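Local structure of putative oxidoreductase yhhX (Escherichia coli K-12, 3F4L) at residues A[8-13]-A[41-46]; A[23-28]-A[301-306]. The protein is probably an NADP-dependent oxidoreductase of the Gfo/Idh/MocA family, to which scyllo-inositol dehydrogenase activity is tentatively assigned. One frame throughout, in Å; residues are numbered along the deposited sequence.

Contact 1 of 2, residues A[8-13]-A[41-46]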
ATOM      1  N   ILE A   8      34.674   0.065  18.089  1.00 13.53           N
ATOM      2  CA  ILE A   8      35.286  -1.097  17.473  1.00 15.73           C
ATOM      3  C   ILE A   8      34.899  -0.913  16.014  1.00 15.92           C
ATOM      4  O   ILE A   8      33.741  -1.134  15.634  1.00 13.59           O
ATOM      5  CB  ILE A   8      34.683  -2.424  17.961  1.00 14.84           C
ATOM      6  CG1 ILE A   8      34.766  -2.522  19.487  1.00 17.16           C
ATOM      7  CG2 ILE A   8      35.417  -3.583  17.308  1.00 16.06           C
ATOM      8  CD1 ILE A   8      36.145  -2.401  20.029  1.00 24.05           C
ATOM      9  N   GLY A   9      35.860  -0.486  15.207  1.00 15.46           N
ATOM     10  CA  GLY A   9      35.604  -0.261  13.802  1.00 17.06           C
ATOM     11  C   GLY A   9      35.705   1.219  13.492  1.00 17.49           C
ATOM     12  O   GLY A   9      35.208   2.063  14.242  1.00 18.06           O
ATOM     13  N   PHE A  10      36.361   1.548  12.388  1.00 18.08           N
ATOM     14  CA  PHE A  10      36.501   2.945  12.011  1.00 20.75           C
ATOM     15  C   PHE A  10      36.193   3.123  10.530  1.00 20.95           C
ATOM     16  O   PHE A  10      37.013   3.630   9.775  1.00 25.14           O
ATOM     17  CB  PHE A  10      37.918   3.440  12.321  1.00 17.32           C
ATOM     18  CG  PHE A  10      38.081   4.929  12.185  1.00 17.58           C
ATOM     19  CD1 PHE A  10      37.196   5.795  12.811  1.00 13.43           C
ATOM     20  CD2 PHE A  10      39.141   5.465  11.459  1.00 17.20           C
ATOM     21  CE1 PHE A  10      37.360   7.177  12.722  1.00 16.27           C
ATOM     22  CE2 PHE A  10      39.315   6.846  11.365  1.00 13.60           C
ATOM     23  CZ  PHE A  10      38.417   7.701  12.001  1.00 13.98           C
ATOM     24  N   GLY A  11      35.012   2.683  10.119  1.00 22.09           N
ATOM     25  CA  GLY A  11      34.620   2.811   8.729  1.00 24.07           C
ATOM     26  C   GLY A  11      33.740   4.031   8.526  1.00 24.50           C
ATOM     27  O   GLY A  11      33.749   4.965   9.339  1.00 22.60           O
ATOM     28  N   LYS A  12      32.970   4.020   7.445  1.00 24.37           N
ATOM     29  CA  LYS A  12      32.085   5.130   7.141  1.00 26.16           C
ATOM     30  C   LYS A  12      30.998   5.340   8.180  1.00 24.55           C
ATOM     31  O   LYS A  12      30.701   6.473   8.547  1.00 22.80           O
ATOM     32  CB  LYS A  12      31.453   4.935   5.764  1.00 29.26           C
ATOM     33  CG  LYS A  12      32.364   5.357   4.627  1.00 35.10           C
ATOM     34  CD  LYS A  12      32.589   6.864   4.674  1.00 37.68           C
ATOM     35  CE  LYS A  12      33.387   7.361   3.480  1.00 40.76           C
ATOM     36  NZ  LYS A  12      33.515   8.847   3.490  1.00 40.76           N
ATOM     37  N   SER A  13      30.403   4.256   8.659  1.00 22.96           N
ATOM     38  CA  SER A  13      29.349   4.397   9.651  1.00 26.13           C
ATOM     39  C   SER A  13      29.867   5.153  10.876  1.00 22.80           C
ATOM     40  O   SER A  13      29.204   6.043  11.384  1.00 21.48           O
ATOM     41  CB  SER A  13      28.826   3.027  10.079  1.00 26.87           C
ATOM     42  OG  SER A  13      29.843   2.293  10.728  1.00 35.74           O
ATOM     43  N   PRO A  41      43.402   6.374   6.708  1.00 22.88           N
ATOM     44  CA  PRO A  41      43.811   7.744   6.376  1.00 21.49           C
ATOM     45  C   PRO A  41      43.042   8.801   7.162  1.00 20.34           C
ATOM     46  O   PRO A  41      43.606   9.810   7.588  1.00 18.50           O
ATOM     47  CB  PRO A  41      43.513   7.851   4.880  1.00 22.21           C
ATOM     48  CG  PRO A  41      43.490   6.430   4.404  1.00 21.88           C
ATOM     49  CD  PRO A  41      42.840   5.696   5.528  1.00 21.40           C
ATOM     50  N   GLU A  42      41.748   8.565   7.340  1.00 21.99           N
ATOM     51  CA  GLU A  42      40.896   9.502   8.059  1.00 24.45           C
ATOM     52  C   GLU A  42      41.351   9.789   9.494  1.00 23.90           C
ATOM     53  O   GLU A  42      40.985  10.818  10.065  1.00 22.60           O
ATOM     54  CB  GLU A  42      39.442   9.001   8.027  1.00 30.02           C
ATOM     55  CG  GLU A  42      39.301   7.481   8.064  1.00 38.17           C
ATOM     56  CD  GLU A  42      38.510   6.918   6.881  1.00 42.66           C
ATOM     57  OE1 GLU A  42      37.622   6.060   7.124  1.00 45.44           O
ATOM     58  OE2 GLU A  42      38.782   7.320   5.719  1.00 44.28           O
ATOM     59  N   GLU A  43      42.163   8.904  10.071  1.00 23.22           N
ATOM     60  CA  GLU A  43      42.650   9.109  11.436  1.00 24.54           C
ATOM     61  C   GLU A  43      43.463  10.396  11.576  1.00 24.83           C
ATOM     62  O   GLU A  43      43.634  10.894  12.682  1.00 26.20           O
ATOM     63  CB  GLU A  43      43.504   7.916  11.889  1.00 23.59           C
ATOM     64  CG  GLU A  43      42.740   6.599  11.892  1.00 23.66           C
ATOM     65  CD  GLU A  43      43.604   5.382  12.193  1.00 21.49           C
ATOM     66  OE1 GLU A  43      43.184   4.267  11.823  1.00 21.97           O
ATOM     67  OE2 GLU A  43      44.686   5.525  12.806  1.00 22.33           O
ATOM     68  N   GLN A  44      43.951  10.936  10.460  1.00 26.09           N
ATOM     69  CA  GLN A  44      44.753  12.167  10.487  1.00 26.49           C
ATOM     70  C   GLN A  44      43.960  13.476  10.517  1.00 26.63           C
ATOM     71  O   GLN A  44      44.549  14.563  10.598  1.00 24.85           O
ATOM     72  CB  GLN A  44      45.722  12.208   9.296  1.00 27.38           C
ATOM     73  CG  GLN A  44      47.057  11.503   9.529  1.00 34.12           C
ATOM     74  CD  GLN A  44      48.108  11.853   8.469  1.00 37.84           C
ATOM     75  OE1 GLN A  44      48.394  13.025   8.212  1.00 42.99           O
ATOM     76  NE2 GLN A  44      48.691  10.833   7.860  1.00 38.79           N
ATOM     77  N   ALA A  45      42.635  13.388  10.438  1.00 25.12           N
ATOM     78  CA  ALA A  45      41.813  14.590  10.472  1.00 24.20           C
ATOM     79  C   ALA A  45      41.979  15.261  11.837  1.00 23.91           C
ATOM     80  O   ALA A  45      41.857  14.619  12.873  1.00 24.52           O
ATOM     81  CB  ALA A  45      40.349  14.235  10.230  1.00 24.72           C
ATOM     82  N   PRO A  46      42.259  16.567  11.855  1.00 22.15           N
ATOM     83  CA  PRO A  46      42.435  17.269  13.132  1.00 22.42           C
ATOM     84  C   PRO A  46      41.351  17.025  14.192  1.00 21.95           C
ATOM     85  O   PRO A  46      41.653  16.992  15.387  1.00 18.98           O
ATOM     86  CB  PRO A  46      42.523  18.731  12.702  1.00 23.97           C
ATOM     87  CG  PRO A  46      43.263  18.622  11.388  1.00 24.36           C
ATOM     88  CD  PRO A  46      42.523  17.467  10.720  1.00 22.77           C
TER

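Contact 2 of 2, residues A[23-28]-A[301-306]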
ATOM      1  N   LEU A  23      31.165  13.852  19.013  1.00 18.38           N
ATOM      2  CA  LEU A  23      32.146  14.920  19.180  1.00 18.30           C
ATOM      3  C   LEU A  23      31.467  16.268  19.445  1.00 20.18           C
ATOM      4  O   LEU A  23      32.134  17.255  19.749  1.00 18.63           O
ATOM      5  CB  LEU A  23      33.056  15.008  17.947  1.00 15.77           C
ATOM      6  CG  LEU A  23      33.798  13.709  17.611  1.00 18.67           C
ATOM      7  CD1 LEU A  23      34.574  13.868  16.291  1.00 19.84           C
ATOM      8  CD2 LEU A  23      34.745  13.348  18.756  1.00 18.09           C
ATOM      9  N   ASN A  24      30.143  16.311  19.327  1.00 21.39           N
ATOM     10  CA  ASN A  24      29.405  17.546  19.595  1.00 23.99           C
ATOM     11  C   ASN A  24      28.897  17.515  21.048  1.00 24.76           C
ATOM     12  O   ASN A  24      28.218  18.446  21.504  1.00 24.77           O
ATOM     13  CB  ASN A  24      28.212  17.671  18.646  1.00 26.89           C
ATOM     14  CG  ASN A  24      28.055  19.077  18.078  1.00 32.51           C
ATOM     15  OD1 ASN A  24      28.124  20.076  18.803  1.00 31.99           O
ATOM     16  ND2 ASN A  24      27.830  19.156  16.771  1.00 33.76           N
ATOM     17  N   ARG A  25      29.220  16.436  21.761  1.00 21.77           N
ATOM     18  CA  ARG A  25      28.797  16.270  23.151  1.00 20.78           C
ATOM     19  C   ARG A  25      29.995  16.043  24.075  1.00 21.30           C
ATOM     20  O   ARG A  25      29.950  15.183  24.953  1.00 20.93           O
ATOM     21  CB  ARG A  25      27.824  15.082  23.261  1.00 21.88           C
ATOM     22  CG  ARG A  25      26.558  15.231  22.395  1.00 23.05           C
ATOM     23  CD  ARG A  25      25.724  13.954  22.347  1.00 21.42           C
ATOM     24  NE  ARG A  25      24.598  14.061  21.418  1.00 29.59           N
ATOM     25  CZ  ARG A  25      23.602  14.930  21.539  1.00 27.94           C
ATOM     26  NH1 ARG A  25      23.585  15.777  22.560  1.00 36.82           N
ATOM     27  NH2 ARG A  25      22.625  14.965  20.645  1.00 29.16           N
ATOM     28  N   LYS A  26      31.060  16.817  23.879  1.00 19.27           N
ATOM     29  CA  LYS A  26      32.261  16.678  24.697  1.00 21.68           C
ATOM     30  C   LYS A  26      32.028  16.862  26.201  1.00 21.08           C
ATOM     31  O   LYS A  26      32.841  16.428  27.012  1.00 19.12           O
ATOM     32  CB  LYS A  26      33.341  17.657  24.217  1.00 22.08           C
ATOM     33  CG  LYS A  26      33.836  17.403  22.794  1.00 25.19           C
ATOM     34  CD  LYS A  26      35.302  16.972  22.794  1.00 26.72           C
ATOM     35  CE  LYS A  26      35.800  16.605  21.401  1.00 25.94           C
ATOM     36  NZ  LYS A  26      35.792  17.752  20.457  1.00 25.44           N
ATOM     37  N   ASP A  27      30.932  17.516  26.579  1.00 23.60           N
ATOM     38  CA  ASP A  27      30.644  17.705  27.997  1.00 26.92           C
ATOM     39  C   ASP A  27      29.952  16.475  28.581  1.00 25.69           C
ATOM     40  O   ASP A  27      29.814  16.356  29.803  1.00 23.49           O
ATOM     41  CB  ASP A  27      29.769  18.951  28.216  1.00 32.65           C
ATOM     42  CG  ASP A  27      28.736  19.141  27.119  1.00 39.45           C
ATOM     43  OD1 ASP A  27      28.046  18.156  26.766  1.00 43.79           O
ATOM     44  OD2 ASP A  27      28.611  20.279  26.609  1.00 45.00           O
ATOM     45  N   SER A  28      29.541  15.559  27.705  1.00 22.64           N
ATOM     46  CA  SER A  28      28.854  14.333  28.112  1.00 23.53           C
ATOM     47  C   SER A  28      29.681  13.080  27.837  1.00 22.95           C
ATOM     48  O   SER A  28      29.695  12.141  28.639  1.00 23.24           O
ATOM     49  CB  SER A  28      27.524  14.203  27.363  1.00 23.43           C
ATOM     50  OG  SER A  28      26.749  15.377  27.493  1.00 32.27           O
ATOM     51  N   VAL A 301      20.503   9.228  20.823  1.00 14.96           N
ATOM     52  CA  VAL A 301      20.766   7.848  21.203  1.00 14.56           C
ATOM     53  C   VAL A 301      21.804   7.904  22.322  1.00 16.06           C
ATOM     54  O   VAL A 301      21.686   7.224  23.338  1.00 16.38           O
ATOM     55  CB  VAL A 301      21.351   7.029  20.017  1.00 13.64           C
ATOM     56  CG1 VAL A 301      21.907   5.692  20.528  1.00 14.23           C
ATOM     57  CG2 VAL A 301      20.270   6.777  18.955  1.00 11.61           C
ATOM     58  N   TYR A 302      22.822   8.735  22.136  1.00 18.10           N
ATOM     59  CA  TYR A 302      23.857   8.858  23.147  1.00 18.26           C
ATOM     60  C   TYR A 302      23.342   9.589  24.385  1.00 19.54           C
ATOM     61  O   TYR A 302      23.787   9.312  25.505  1.00 19.04           O
ATOM     62  CB  TYR A 302      25.094   9.544  22.571  1.00 17.26           C
ATOM     63  CG  TYR A 302      25.875   8.643  21.623  1.00 16.96           C
ATOM     64  CD1 TYR A 302      25.574   8.590  20.257  1.00 15.86           C
ATOM     65  CD2 TYR A 302      26.881   7.807  22.108  1.00 17.34           C
ATOM     66  CE1 TYR A 302      26.259   7.723  19.396  1.00 16.85           C
ATOM     67  CE2 TYR A 302      27.572   6.934  21.258  1.00 18.20           C
ATOM     68  CZ  TYR A 302      27.255   6.901  19.910  1.00 15.99           C
ATOM     69  OH  TYR A 302      27.930   6.039  19.093  1.00 18.66           O
ATOM     70  N   ASP A 303      22.392  10.503  24.198  1.00 19.02           N
ATOM     71  CA  ASP A 303      21.841  11.209  25.350  1.00 19.82           C
ATOM     72  C   ASP A 303      21.050  10.198  26.184  1.00 18.91           C
ATOM     73  O   ASP A 303      20.965  10.331  27.401  1.00 19.46           O
ATOM     74  CB  ASP A 303      20.932  12.376  24.922  1.00 19.20           C
ATOM     75  CG  ASP A 303      21.680  13.443  24.142  1.00 22.26           C
ATOM     76  OD1 ASP A 303      22.852  13.709  24.473  1.00 21.00           O
ATOM     77  OD2 ASP A 303      21.101  14.028  23.202  1.00 21.46           O
ATOM     78  N   ALA A 304      20.475   9.190  25.527  1.00 16.89           N
ATOM     79  CA  ALA A 304      19.715   8.155  26.233  1.00 18.98           C
ATOM     80  C   ALA A 304      20.661   7.207  26.962  1.00 17.59           C
ATOM     81  O   ALA A 304      20.414   6.820  28.112  1.00 17.29           O
ATOM     82  CB  ALA A 304      18.843   7.364  25.255  1.00 17.44           C
ATOM     83  N   LEU A 305      21.736   6.820  26.287  1.00 16.20           N
ATOM     84  CA  LEU A 305      22.728   5.927  26.888  1.00 17.19           C
ATOM     85  C   LEU A 305      23.342   6.613  28.110  1.00 16.39           C
ATOM     86  O   LEU A 305      23.651   5.963  29.111  1.00 17.99           O
ATOM     87  CB  LEU A 305      23.811   5.581  25.865  1.00 17.21           C
ATOM     88  CG  LEU A 305      23.573   4.334  25.005  1.00 20.56           C
ATOM     89  CD1 LEU A 305      22.132   4.236  24.600  1.00 21.53           C
ATOM     90  CD2 LEU A 305      24.465   4.395  23.773  1.00 22.28           C
ATOM     91  N   TYR A 306      23.510   7.926  28.034  1.00 17.23           N
ATOM     92  CA  TYR A 306      24.057   8.678  29.152  1.00 21.15           C
ATOM     93  C   TYR A 306      23.165   8.469  30.385  1.00 22.95           C
ATOM     94  O   TYR A 306      23.636   8.060  31.441  1.00 22.11           O
ATOM     95  CB  TYR A 306      24.100  10.170  28.824  1.00 22.04           C
ATOM     96  CG  TYR A 306      24.813  10.979  29.878  1.00 25.16           C
ATOM     97  CD1 TYR A 306      26.203  10.993  29.941  1.00 25.10           C
ATOM     98  CD2 TYR A 306      24.102  11.675  30.853  1.00 24.33           C
ATOM     99  CE1 TYR A 306      26.872  11.673  30.952  1.00 26.17           C
ATOM    100  CE2 TYR A 306      24.764  12.360  31.870  1.00 27.35           C
ATOM    101  CZ  TYR A 306      26.150  12.352  31.911  1.00 27.59           C
ATOM    102  OH  TYR A 306      26.823  13.019  32.917  1.00 29.15           O
TER

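Contact 1 of 2, residues A[8-13]-A[41-46]
Phe10 pushes its ring toward segment 41-46, and one corner of it, CE2, meets the methylenes of two successive glutamates. CE2 lies 3.4 Å from CG of Glu42 and 3.5 Å from CG of Glu43. Both methylenes approach on a slant, while the backbone N of Glu43 sits at the ring's edge, in its plane. Phe10's chi1 of -170° sets CG opposite its own backbone N and beside its carbonyl carbon, and from there the ring reaches the glutamates.

The two glutamates handle the ring differently. Glu42 slides past it in the opposite direction, bent at chi2, its carboxylate plane 72° from that of the ring. Glu42 OE1 ends 3.6 Å from Phe10 O, a buried carbonyl oxygen for which the model holds no partner; two acceptors face each other here, so the approach is probably mildly unfavourable. Glu43 runs extended beyond CG and takes its charge elsewhere: OE2 makes a salt bridge with Arg36, and OE1 accepts a hydrogen bond from Lys40 N. Residues 41-44 form a short 3-10 segment, with Gln44 N bonded to Pro41 O at 3.1 Å. Elsewhere the Phe10 ring meets Phe53 and, edge-to-face, Tyr48, and touches Thr15 and Leu19 of helix 12-22.

Replacing Phe10 with an alanine would probably open a gap beside the Glu42 and Glu43 methylenes and take away one ring against which Phe53 and Tyr48 pack.

Phe10 stands between Gly9 and Gly11 in the loop joining strand 3-8 to helix 12-22, where Rossmann folds typically receive the dinucleotide. Lys12 NZ, 5.9 Å from Glu42 OE2, may attract it weakly. Hydrocarbon against ring holds the contact, with no polar bond between the segments, so its strength probably lies in the fit of the ring.

Contact 2 of 2, residues A[23-28]-A[301-306]
Arg25 and Asp303 make the tight half of this contact. The carboxylate sits over one face of the guanidinium, toward its rim, with the two planes 87° apart. Asp303 OD1 is 2.9 Å from Arg25 NH1, but well out of the guanidinium plane, so the salt bridge rests on charge and no N-H points at the oxygen; OD2 hangs over the same group, 3.1 Å from NH2. Arg25 gets there by an extended chain from CG to NE.

The other half is looser. Ser28 O lies 3.7 Å from CE1 of Tyr306, approaching the ring obliquely, and Ser28 CB is 4.3 Å from CD1. Ser28 OG turns to its own loop, donating to Asp27 OD1 at 3.2 Å, and Asp27 stands exposed. Inward, buried Tyr302 brings CB to 4.5 Å from Arg25 CD, while its hydroxyl bonds to His18.

The contact joins helix 300-311 to the loop before strand 29-35. That helix also packs on the Rossmann sheet: Tyr302 and Leu305 touch strands 66-71 and 91-94, Tyr302 and Tyr306 strand 3-8. The pairing with Asp303 probably depends on charge more than direction, while Asp297, bridged to NH2, gives Arg25 a second acid.

Overall arrangement
Segment 8-13 runs into the start of helix 12-22, and segment 23-28 follows that helix; the touching residue of contact 1 is Phe10, in the loop before it. The contact centres lie 19 Å apart and their nearest atoms about 8 Å, without touching. Contact 1 stays within the Rossmann domain and is partly buried, built on an aromatic ring set among other aromatics. Contact 2 is a surface contact between residues far apart in sequence, bringing helix 300-311, from the part of the chain assigned to the C-terminal alpha/beta family, against a loop of the Rossmann part. Acids serve both, but contact 1 uses their methylenes, whereas contact 2 uses carboxylate charge against an arginine.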